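Local coordinates for particle-associated lyase (Acinetobacter bacteriophage AP22, PDB 4Y9V), which degrades the capsular polysaccharide of Acinetobacter baumannii as the tailspike lyase of the phage, at the interface of chains A and B. Numbering follows the deposited sequence. Chains: chain A/B, Particle-associated lyase.

The interface of chains A and B. Residues chain A 241, 264-266; chain B 236-238, 259.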
loop_
_atom_site.group_PDB
_atom_site.type_symbol
_atom_site.label_atom_id
_atom_site.label_comp_id
_atom_site.label_asym_id
_atom_site.label_seq_id
_atom_site.Cartn_x
_atom_site.Cartn_y
_atom_site.Cartn_z
ATOM N N TYR A 241 -6.706 -7.669 24.155
ATOM C CA TYR A 241 -5.314 -8.026 24.309
ATOM C C TYR A 241 -5.170 -9.475 24.780
ATOM O O TYR A 241 -5.799 -9.857 25.770
ATOM C CB TYR A 241 -4.635 -7.105 25.318
ATOM C CG TYR A 241 -3.191 -7.505 25.545
ATOM C CD1 TYR A 241 -2.228 -7.214 24.593
ATOM C CD2 TYR A 241 -2.777 -8.216 26.653
ATOM C CE1 TYR A 241 -0.898 -7.610 24.777
ATOM C CE2 TYR A 241 -1.482 -8.615 26.861
ATOM C CZ TYR A 241 -0.521 -8.306 25.901
ATOM O OH TYR A 241 0.797 -8.673 26.060
ATOM N N ILE A 264 -3.428 -6.099 18.613
ATOM C CA ILE A 264 -2.035 -6.348 19.013
ATOM C C ILE A 264 -2.053 -7.237 20.242
ATOM O O ILE A 264 -2.971 -7.218 21.112
ATOM C CB ILE A 264 -1.295 -5.024 19.210
ATOM C CG1 ILE A 264 0.217 -5.216 19.266
ATOM C CG2 ILE A 264 -1.818 -4.257 20.393
ATOM C CD1 ILE A 264 1.020 -3.945 19.065
ATOM N N ASN A 265 -1.050 -8.092 20.378
ATOM C CA ASN A 265 -1.009 -9.249 21.270
ATOM C C ASN A 265 0.436 -9.660 21.502
ATOM O O ASN A 265 1.373 -9.159 20.874
ATOM C CB ASN A 265 -1.824 -10.414 20.655
ATOM C CG ASN A 265 -1.197 -10.851 19.345
ATOM O OD1 ASN A 265 -0.223 -11.614 19.326
ATOM N ND2 ASN A 265 -1.722 -10.331 18.249
ATOM N N SER A 266 0.599 -10.598 22.429
ATOM C CA SER A 266 1.834 -11.296 22.732
ATOM C C SER A 266 1.601 -12.822 22.608
ATOM O O SER A 266 1.956 -13.592 23.503
ATOM C CB SER A 266 2.397 -10.885 24.128
ATOM O OG SER A 266 2.570 -9.473 24.218
ATOM N N ASN B 236 4.152 -4.202 23.509
ATOM C CA ASN B 236 3.011 -5.025 23.149
ATOM C C ASN B 236 1.681 -4.392 23.557
ATOM O O ASN B 236 0.900 -4.984 24.305
ATOM C CB ASN B 236 3.098 -6.447 23.768
ATOM C CG ASN B 236 4.343 -7.168 23.381
ATOM O OD1 ASN B 236 4.823 -7.014 22.303
ATOM N ND2 ASN B 236 4.965 -7.906 24.279
ATOM N N PHE B 237 1.410 -3.161 23.065
ATOM C CA PHE B 237 0.222 -2.463 23.533
ATOM C C PHE B 237 -0.384 -1.590 22.437
ATOM O O PHE B 237 0.261 -1.186 21.492
ATOM C CB PHE B 237 0.512 -1.586 24.763
ATOM C CG PHE B 237 1.474 -0.436 24.522
ATOM C CD1 PHE B 237 2.855 -0.621 24.613
ATOM C CD2 PHE B 237 0.997 0.818 24.177
ATOM C CE1 PHE B 237 3.732 0.433 24.379
ATOM C CE2 PHE B 237 1.888 1.872 23.967
ATOM C CZ PHE B 237 3.244 1.672 24.059
ATOM N N GLU B 238 -1.673 -1.324 22.656
ATOM C CA GLU B 238 -2.396 -0.319 21.884
ATOM C C GLU B 238 -2.853 0.715 22.881
ATOM O O GLU B 238 -3.412 0.382 23.933
ATOM C CB GLU B 238 -3.574 -0.909 21.136
ATOM C CG GLU B 238 -4.416 0.078 20.389
ATOM C CD GLU B 238 -5.430 -0.456 19.439
ATOM O OE1 GLU B 238 -5.788 -1.668 19.548
ATOM O OE2 GLU B 238 -5.746 0.404 18.585
ATOM N N ASN B 259 6.949 -2.574 19.944
ATOM C CA ASN B 259 5.721 -3.272 19.465
ATOM C C ASN B 259 4.459 -2.598 20.002
ATOM O O ASN B 259 3.851 -3.030 20.976
ATOM C CB ASN B 259 5.717 -4.749 19.805
ATOM C CG ASN B 259 7.023 -5.433 19.462
ATOM O OD1 ASN B 259 7.500 -6.136 20.388
ATOM N ND2 ASN B 259 7.520 -5.308 18.329
HETATM O O HOH W 1 -4.191 -3.309 18.026
HETATM O O HOH W 2 4.245 -8.709 26.917
#
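B:Asn236 reaches across to A:Ser266 and A:Tyr241. Followed outward, its CB lies beside the serine hydroxyl as well as 3.9 Å from the phenol oxygen OH of A:Tyr241. Beyond it, CG turns anti to its own carbonyl carbon (chi1 -57°), which brings one amide face towards OG of A:Ser266, standing over the CG-ND2 part. OD1 stays farther off, while ND2 lies 2.9 Å from OG. This is a close polar contact over the amide face, the N-H groups being directed elsewhere, one of them to water 2, at 2.8 Å from ND2 and 161° at the hydrogen; that water also approaches OG.

Serine suits this spot because its short hydroxyl can be shared: A:Tyr241 OH bonds OG at 2.7 Å and would steady it from within chain A. Ring and B:Asn236 side-chain amide are 22° from parallel. Separately, CE1 lies 3.2 Å from the backbone O of B:Asn236, which is well above the ring plane; tyrosine thus offers both a hydroxyl and a ring flank. Asparagine tolerates the left-handed backbone here better than most residues.

A:Ile264 provides the apolar part. Its CG2 methyl rests against the B:Phe237-B:Glu238 peptide and on B:Glu238 CB (3.9 Å), while CD1 extends to the carbonyl O of B:Asn259 (3.5 Å), so a branched chain covers two backbone stretches. Glutamate is long enough to carry OE1 to water 1 (2.7 Å), which A:Ile264 N also binds.

In this trimeric assembly the patch joins neighbouring pectin lyase-like beta-helices flank to flank: chain A's loop between strands 260-261 and 268-269 and the start of strand 241-245 meet chain B's strand 237-238, the residue before it, and B:Asn259 between strands 258 and 260-261.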